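Side-chain contacts in aldehyde dehydrogenase (Bartonella henselae, PDB 3I44), which probably oxidises aldehydes to carboxylic acids with NAD+ or NADP+ as cofactor, as other members of the aldehyde dehydrogenase family do: residues 117-122 with 295-300; 27-32 with 210-215; 244-247 with 251-254. The protein carries 1 engineered substitution. All blocks are in the same frame, centred on the assembly; numbering follows the deposited sequence.

Interaction 1: 117-122 with 295-300; sequences IDMALN and CFYNSG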
loop_
_atom_site.group_PDB
_atom_site.type_symbol
_atom_site.label_atom_id
_atom_site.label_comp_id
_atom_site.label_asym_id
_atom_site.label_seq_id
_atom_site.Cartn_x
_atom_site.Cartn_y
_atom_site.Cartn_z
ATOM N N ILE A 117 -33.963 15.457 -3.763
ATOM C CA ILE A 117 -34.553 14.281 -3.142
ATOM C C ILE A 117 -34.750 13.065 -4.061
ATOM O O ILE A 117 -34.555 11.931 -3.614
ATOM C CB ILE A 117 -35.880 14.662 -2.405
ATOM C CG1 ILE A 117 -36.403 13.515 -1.539
ATOM C CG2 ILE A 117 -36.929 15.143 -3.391
ATOM C CD1 ILE A 117 -35.564 13.222 -0.296
ATOM N N ASP A 118 -35.103 13.263 -5.326
ATOM C CA ASP A 118 -35.248 12.099 -6.210
ATOM C C ASP A 118 -33.912 11.370 -6.321
ATOM O O ASP A 118 -33.844 10.147 -6.105
ATOM C CB ASP A 118 -35.713 12.491 -7.612
ATOM C CG ASP A 118 -37.140 13.004 -7.644
ATOM O OD1 ASP A 118 -37.891 12.775 -6.660
ATOM O OD2 ASP A 118 -37.481 13.648 -8.671
ATOM N N MET A 119 -32.853 12.119 -6.636
ATOM C CA MET A 119 -31.527 11.519 -6.778
ATOM C C MET A 119 -30.932 11.159 -5.416
ATOM O O MET A 119 -30.111 10.260 -5.346
ATOM C CB MET A 119 -30.580 12.334 -7.658
ATOM C CG MET A 119 -29.914 13.594 -7.011
ATOM S SD MET A 119 -28.475 13.311 -5.954
ATOM C CE MET A 119 -27.272 12.815 -7.212
ATOM N N ALA A 120 -31.403 11.794 -4.337
ATOM C CA ALA A 120 -31.026 11.397 -2.984
ATOM C C ALA A 120 -31.488 9.949 -2.734
ATOM O O ALA A 120 -30.810 9.180 -2.047
ATOM C CB ALA A 120 -31.652 12.368 -1.908
ATOM N N LEU A 121 -32.665 9.585 -3.234
ATOM C CA LEU A 121 -33.145 8.194 -3.110
ATOM C C LEU A 121 -32.513 7.296 -4.176
ATOM O O LEU A 121 -31.918 6.280 -3.829
ATOM C CB LEU A 121 -34.672 8.100 -3.191
ATOM C CG LEU A 121 -35.298 6.707 -3.026
ATOM C CD1 LEU A 121 -35.022 6.147 -1.604
ATOM C CD2 LEU A 121 -36.812 6.715 -3.281
ATOM N N ASN A 122 -32.614 7.658 -5.459
ATOM C CA ASN A 122 -32.267 6.717 -6.530
ATOM C C ASN A 122 -30.762 6.590 -6.845
ATOM O O ASN A 122 -30.373 5.718 -7.603
ATOM C CB ASN A 122 -33.069 6.984 -7.814
ATOM C CG ASN A 122 -32.689 8.277 -8.512
ATOM O OD1 ASN A 122 -31.494 8.660 -8.597
ATOM N ND2 ASN A 122 -33.711 8.953 -9.085
ATOM N N CYS A 295 -20.974 16.052 -15.931
ATOM C CA CYS A 295 -20.234 17.096 -15.232
ATOM C C CYS A 295 -21.051 17.817 -14.142
ATOM O O CYS A 295 -20.530 18.103 -13.067
ATOM C CB CYS A 295 -19.661 18.123 -16.219
ATOM S SG CYS A 295 -18.404 19.239 -15.459
ATOM N N PHE A 296 -22.326 18.093 -14.400
ATOM C CA PHE A 296 -23.137 18.845 -13.451
ATOM C C PHE A 296 -23.843 17.980 -12.413
ATOM O O PHE A 296 -24.367 18.502 -11.418
ATOM C CB PHE A 296 -24.184 19.698 -14.181
ATOM C CG PHE A 296 -23.588 20.701 -15.188
ATOM C CD1 PHE A 296 -22.339 21.294 -14.973
ATOM C CD2 PHE A 296 -24.295 21.032 -16.340
ATOM C CE1 PHE A 296 -21.798 22.205 -15.915
ATOM C CE2 PHE A 296 -23.782 21.974 -17.271
ATOM C CZ PHE A 296 -22.522 22.529 -17.068
ATOM N N TYR A 297 -23.876 16.674 -12.642
ATOM C CA TYR A 297 -24.557 15.758 -11.738
ATOM C C TYR A 297 -23.975 15.885 -10.335
ATOM O O TYR A 297 -22.745 16.028 -10.151
ATOM C CB TYR A 297 -24.419 14.317 -12.257
ATOM C CG TYR A 297 -25.300 13.304 -11.573
ATOM C CD1 TYR A 297 -26.672 13.375 -11.658
ATOM C CD2 TYR A 297 -24.747 12.262 -10.859
ATOM C CE1 TYR A 297 -27.493 12.419 -11.016
ATOM C CE2 TYR A 297 -25.522 11.321 -10.229
ATOM C CZ TYR A 297 -26.895 11.378 -10.324
ATOM O OH TYR A 297 -27.644 10.398 -9.685
ATOM N N ASN A 298 -24.843 15.814 -9.344
ATOM C CA ASN A 298 -24.455 16.069 -7.937
ATOM C C ASN A 298 -23.745 17.428 -7.793
ATOM O O ASN A 298 -22.880 17.609 -6.922
ATOM C CB ASN A 298 -23.553 14.945 -7.422
ATOM C CG ASN A 298 -23.621 14.768 -5.912
ATOM O OD1 ASN A 298 -24.692 14.915 -5.291
ATOM N ND2 ASN A 298 -22.489 14.413 -5.316
ATOM N N SER A 299 -24.130 18.367 -8.653
ATOM C CA SER A 299 -23.564 19.714 -8.715
ATOM C C SER A 299 -22.045 19.687 -8.859
ATOM O O SER A 299 -21.344 20.588 -8.383
ATOM C CB SER A 299 -24.000 20.534 -7.507
ATOM O OG SER A 299 -25.422 20.453 -7.341
ATOM N N GLY A 300 -21.548 18.658 -9.556
ATOM C CA GLY A 300 -20.137 18.520 -9.831
ATOM C C GLY A 300 -19.322 17.960 -8.688
ATOM O O GLY A 300 -18.068 17.931 -8.764
HETATM O O HOH W 1 -30.135 10.203 -10.356
#

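Interaction 2: 27-32 with 210-215; sequences KFYING and ILDEAA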
loop_
_atom_site.group_PDB
_atom_site.type_symbol
_atom_site.label_atom_id
_atom_site.label_comp_id
_atom_site.label_asym_id
_atom_site.label_seq_id
_atom_site.Cartn_x
_atom_site.Cartn_y
_atom_site.Cartn_z
ATOM N N LYS A 27 -24.710 12.714 20.377
ATOM C CA LYS A 27 -24.187 11.494 20.963
ATOM C C LYS A 27 -23.300 10.761 19.947
ATOM O O LYS A 27 -23.385 11.029 18.730
ATOM C CB LYS A 27 -25.321 10.590 21.448
ATOM C CG LYS A 27 -26.091 11.098 22.725
ATOM C CD LYS A 27 -27.150 10.065 23.135
ATOM C CE LYS A 27 -28.231 10.626 24.067
ATOM N NZ LYS A 27 -27.624 11.108 25.310
ATOM N N PHE A 28 -22.431 9.882 20.481
ATOM C CA PHE A 28 -21.579 8.962 19.713
ATOM C C PHE A 28 -22.069 7.521 19.929
ATOM O O PHE A 28 -22.729 7.252 20.916
ATOM C CB PHE A 28 -20.119 9.084 20.151
ATOM C CG PHE A 28 -19.536 10.474 20.007
ATOM C CD1 PHE A 28 -19.958 11.334 19.016
ATOM C CD2 PHE A 28 -18.527 10.897 20.864
ATOM C CE1 PHE A 28 -19.415 12.601 18.890
ATOM C CE2 PHE A 28 -17.956 12.161 20.728
ATOM C CZ PHE A 28 -18.409 13.023 19.745
ATOM N N TYR A 29 -21.794 6.623 18.986
ATOM C CA TYR A 29 -22.197 5.220 19.112
ATOM C C TYR A 29 -20.941 4.395 19.419
ATOM O O TYR A 29 -20.070 4.159 18.545
ATOM C CB TYR A 29 -22.933 4.716 17.868
ATOM C CG TYR A 29 -23.488 3.307 18.010
ATOM C CD1 TYR A 29 -24.652 3.056 18.732
ATOM C CD2 TYR A 29 -22.855 2.235 17.408
ATOM C CE1 TYR A 29 -25.174 1.757 18.862
ATOM C CE2 TYR A 29 -23.360 0.950 17.512
ATOM C CZ TYR A 29 -24.510 0.709 18.255
ATOM O OH TYR A 29 -24.984 -0.578 18.363
ATOM N N ILE A 30 -20.807 4.034 20.696
ATOM C CA ILE A 30 -19.621 3.358 21.177
ATOM C C ILE A 30 -20.048 2.137 22.001
ATOM O O ILE A 30 -20.846 2.259 22.922
ATOM C CB ILE A 30 -18.716 4.267 22.019
ATOM C CG1 ILE A 30 -18.298 5.514 21.214
ATOM C CG2 ILE A 30 -17.474 3.469 22.458
ATOM C CD1 ILE A 30 -17.458 6.600 21.993
ATOM N N ASN A 31 -19.525 0.971 21.624
ATOM C CA ASN A 31 -19.775 -0.265 22.326
ATOM C C ASN A 31 -21.263 -0.581 22.477
ATOM O O ASN A 31 -21.727 -0.949 23.543
ATOM C CB ASN A 31 -19.065 -0.240 23.692
ATOM C CG ASN A 31 -18.656 -1.629 24.171
ATOM O OD1 ASN A 31 -18.515 -2.586 23.395
ATOM N ND2 ASN A 31 -18.444 -1.737 25.457
ATOM N N GLY A 32 -22.007 -0.436 21.386
ATOM C CA GLY A 32 -23.409 -0.820 21.356
ATOM C C GLY A 32 -24.395 0.190 21.928
ATOM O O GLY A 32 -25.562 -0.110 21.983
ATOM N N ILE A 210 -29.001 1.702 11.885
ATOM C CA ILE A 210 -29.257 0.489 11.103
ATOM C C ILE A 210 -28.474 -0.694 11.681
ATOM O O ILE A 210 -29.059 -1.756 11.927
ATOM C CB ILE A 210 -29.016 0.727 9.628
ATOM C CG1 ILE A 210 -30.114 1.667 9.110
ATOM C CG2 ILE A 210 -29.066 -0.597 8.790
ATOM C CD1 ILE A 210 -29.809 2.366 7.767
ATOM N N LEU A 211 -27.186 -0.481 11.978
ATOM C CA LEU A 211 -26.296 -1.542 12.440
ATOM C C LEU A 211 -26.690 -1.986 13.852
ATOM O O LEU A 211 -26.644 -3.151 14.203
ATOM C CB LEU A 211 -24.816 -1.102 12.415
ATOM C CG LEU A 211 -24.072 -1.541 11.151
ATOM C CD1 LEU A 211 -24.754 -1.005 9.885
ATOM C CD2 LEU A 211 -22.609 -1.093 11.227
ATOM N N ASP A 212 -27.134 -1.035 14.639
ATOM C CA ASP A 212 -27.577 -1.324 15.985
ATOM C C ASP A 212 -28.844 -2.185 15.959
ATOM O O ASP A 212 -28.949 -3.139 16.696
ATOM C CB ASP A 212 -27.839 -0.007 16.682
ATOM C CG ASP A 212 -28.273 -0.187 18.113
ATOM O OD1 ASP A 212 -27.560 -0.823 18.886
ATOM O OD2 ASP A 212 -29.318 0.356 18.445
ATOM N N GLU A 213 -29.792 -1.836 15.086
ATOM C CA GLU A 213 -31.030 -2.610 14.909
ATOM C C GLU A 213 -30.739 -4.013 14.349
ATOM O O GLU A 213 -31.468 -4.969 14.629
ATOM C CB GLU A 213 -32.008 -1.865 14.006
ATOM C CG GLU A 213 -33.399 -2.542 13.906
ATOM C CD GLU A 213 -34.435 -1.775 13.067
ATOM O OE1 GLU A 213 -35.475 -2.391 12.726
ATOM O OE2 GLU A 213 -34.222 -0.582 12.738
ATOM N N ALA A 214 -29.671 -4.129 13.564
ATOM C CA ALA A 214 -29.183 -5.425 13.064
ATOM C C ALA A 214 -28.543 -6.283 14.157
ATOM O O ALA A 214 -28.155 -7.417 13.896
ATOM C CB ALA A 214 -28.186 -5.212 11.905
ATOM N N ALA A 215 -28.414 -5.735 15.369
ATOM C CA ALA A 215 -27.844 -6.440 16.512
ATOM C C ALA A 215 -26.390 -6.872 16.299
ATOM O O ALA A 215 -25.935 -7.857 16.835
ATOM C CB ALA A 215 -28.733 -7.650 16.941
#

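Interaction 3: 244-247 with 251-254; sequences ISFT and RAGK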
loop_
_atom_site.group_PDB
_atom_site.type_symbol
_atom_site.label_atom_id
_atom_site.label_comp_id
_atom_site.label_asym_id
_atom_site.label_seq_id
_atom_site.Cartn_x
_atom_site.Cartn_y
_atom_site.Cartn_z
ATOM N N ILE A 244 -5.905 2.478 8.045
ATOM C CA ILE A 244 -6.796 3.604 7.843
ATOM C C ILE A 244 -7.309 3.576 6.408
ATOM O O ILE A 244 -6.491 3.554 5.473
ATOM C CB ILE A 244 -6.102 4.955 8.015
ATOM C CG1 ILE A 244 -5.722 5.135 9.466
ATOM C CG2 ILE A 244 -7.075 6.108 7.642
ATOM C CD1 ILE A 244 -6.894 5.293 10.378
ATOM N N SER A 245 -8.643 3.582 6.269
ATOM C CA SER A 245 -9.304 3.757 4.984
ATOM C C SER A 245 -9.878 5.161 4.915
ATOM O O SER A 245 -10.767 5.499 5.672
ATOM C CB SER A 245 -10.400 2.717 4.758
ATOM O OG SER A 245 -10.890 2.862 3.442
ATOM N N PHE A 246 -9.384 5.957 3.970
ATOM C CA PHE A 246 -9.758 7.356 3.888
ATOM C C PHE A 246 -10.233 7.754 2.488
ATOM O O PHE A 246 -9.610 7.436 1.503
ATOM C CB PHE A 246 -8.564 8.248 4.314
ATOM C CG PHE A 246 -8.780 9.722 4.073
ATOM C CD1 PHE A 246 -9.308 10.525 5.061
ATOM C CD2 PHE A 246 -8.448 10.297 2.867
ATOM C CE1 PHE A 246 -9.507 11.881 4.835
ATOM C CE2 PHE A 246 -8.629 11.635 2.640
ATOM C CZ PHE A 246 -9.186 12.426 3.618
ATOM N N THR A 247 -11.367 8.421 2.441
ATOM C CA THR A 247 -11.884 9.022 1.209
ATOM C C THR A 247 -12.028 10.526 1.468
ATOM O O THR A 247 -12.622 10.930 2.459
ATOM C CB THR A 247 -13.247 8.424 0.853
ATOM O OG1 THR A 247 -13.084 7.015 0.631
ATOM C CG2 THR A 247 -13.840 9.086 -0.386
ATOM N N ARG A 251 -5.097 16.689 -0.477
ATOM C CA ARG A 251 -4.308 17.366 0.582
ATOM C C ARG A 251 -4.414 16.598 1.880
ATOM O O ARG A 251 -3.423 16.326 2.527
ATOM C CB ARG A 251 -4.753 18.828 0.816
ATOM N N ALA A 252 -5.634 16.235 2.266
ATOM C CA ALA A 252 -5.870 15.482 3.504
ATOM C C ALA A 252 -5.229 14.066 3.451
ATOM O O ALA A 252 -4.700 13.561 4.463
ATOM C CB ALA A 252 -7.356 15.397 3.783
ATOM N N GLY A 253 -5.265 13.437 2.270
ATOM C CA GLY A 253 -4.722 12.095 2.108
ATOM C C GLY A 253 -3.230 12.060 2.396
ATOM O O GLY A 253 -2.732 11.104 3.006
ATOM N N LYS A 254 -2.507 13.105 1.964
ATOM C CA LYS A 254 -1.062 13.226 2.231
ATOM C C LYS A 254 -0.817 13.301 3.703
ATOM O O LYS A 254 0.120 12.681 4.191
ATOM C CB LYS A 254 -0.456 14.472 1.566
ATOM C CG LYS A 254 -0.448 14.438 0.039
ATOM C CD LYS A 254 -0.371 15.862 -0.562
ATOM C CE LYS A 254 0.340 15.896 -1.893
ATOM N NZ LYS A 254 -0.120 16.952 -2.838
#

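Interaction 1: 117-122 with 295-300
Tyr297, the first residue to leave helical geometry at the end of helix 287-296, meets the start of helix 117-141 through Met119. The Met119 methyl CE lies 3.4 Å from Tyr297 CZ and is equally far, 3.8 Å, from Tyr297 CE1 and CE2, so that it sits against the hydroxyl-bearing end of the ring in an oblique approach. A chi1 of 78° places Met119 CG between the backbone N and the carbonyl carbon, and further bends at chi2 and chi3 fold the chain so that the methyl, not the sulfur, makes this touch. The two side chains arrive from opposite directions. The phenol also reaches Asn122, about one helical turn beyond Met119, through a water held in the ring plane: it stands 2.6 Å from Tyr297 OH and donates to Asn122 OD1 at 2.7 Å. Next along the chain, Asn298 crosses Met119 at about a right angle, its OD1 3.8 Å from the methyl CE. The amide of Asn298 is held chiefly from beyond the contact: ND2 bonds to the carbonyl oxygens of Gln301 and Asn172, and OD1 accepts a weak bond from Gln124. Asn298 and Ser299 both have positive phi, and Gly300 N closes a type III' beta turn by bonding to Tyr297 O at 3.0 Å; Ser299 OG bonds to the carbonyl of Gly343. Trp173 packs on both Tyr297 and Asn298. The segment leads within a few residues into the sequence that carries the nucleophilic cysteine in this family, and Asn172, in the family's Pro-Trp-Asn sequence, probably corresponds to the asparagine of the oxyanion hole. A mixed aromatic and methionine wall in this position is consistent with the substrate-entry tunnel of an aldehyde dehydrogenase.

Interaction 2: 27-32 with 210-215
The strand ending at Ile30 and the last turn of helix 202-213 come closest at Gly32 and Asp212, whose CA atoms are 6.8 Å apart. That helix belongs to a beta-alpha-beta crossover of the Rossmann-like domain, linking the parallel strands 191-195 and 221-223, and it finishes in a Schellman motif at Ala215, which has positive phi. The N-terminal strand lies alongside this unit, since the backbone of Tyr29 is hydrogen-bonded to that of Leu223. A single polar bond carries the contact: Tyr29 OH donates to Asp212 OD1 at 2.6 Å. The hydroxyl meets the oxygen on its anti side and 32° out of the carboxylate plane, while ring and carboxylate planes stand 69° apart. Seen from the phenol, OD1 lies at the ring edge, near its plane. Both CB atoms point toward the opposing segment, and Asp212 CG, anti to its own backbone nitrogen (chi1 -179°), carries the carboxylate toward the phenol to receive the bond. Tyr29 is buried, with its ring meeting that of Trp34 and packing against Phe221, which probably helps to hold the phenol in place. A negative carboxylate in the last helical turn, near the negative end of the helix dipole, would probably welcome such a donor. The bond also brings Asp212 OD1 to the ring edge, 3.5 Å from Tyr29 CE1.

Interaction 3: 244-247 with 251-254
Strand 243-247 runs into a short loop and the chain turns back as helix 250-261, bringing the CA atoms of Phe246 and Gly253 within 7.1 Å of each other. These are consecutive elements of a beta-alpha-beta unit, completed by strand 266-270, in the Rossmann-like domain of the protein. The sequence across this bend is the family's Gly-Ser-Thr motif, and in relatives the start of the helix after it lies at the cofactor pyrophosphate; the same is probably true here. Phe246 bridges the strand and the helix. With CG anti to the backbone N (chi1 172°) and chi2 at 92°, its ring extends from the strand to the first turns of the helix, and its far end slips in against Ala252 and Gly253. The Ala252 methyl touches the tip of the ring, CB to Phe246 CZ being 3.5 Å, from an oblique direction. Beside it the backbone of Gly253 takes the neighbouring ring atom: Phe246 CE2 is 3.8 Å from Gly253 N. Having no side chain, Gly253 lets the ring lie against the main chain itself. Ile256, one turn further along the helix, packs on the same ring, as do Ile168 and Leu269 from the strands on either side, so Phe246 is buried between sheet and helix. Ser245 and Thr247 instead direct their hydroxyls to Lys181, which bonds to both. Ala252 N is itself hydrogen-bonded to Ser249 OG, a bond into the first turn of the helix, which probably helps to hold it. The same methyl of Ala252 also reaches the neighbouring ring carbon, Ala252 CB standing 4.1 Å from Phe246 CE2.

Interaction 3 is the buried one of the three and joins neighbouring elements of a single crossover, while interactions 1 and 2 are partly buried and tie together segments more than 170 residues apart. Interaction 2 also concerns a crossover of the Rossmann-like domain, but binds its helix end to the N-terminal strand with a carboxylate acceptor. Chemistry follows place: methyl and glycine backbone against a ring in the interior, one direct phenol-carboxylate bond in interaction 2, and a methionine contact with a water bridge in interaction 1. Interactions 1 and 3 lie on opposite sides of the chain's centre, with their centres about 24 Å apart, and none of the three touches another.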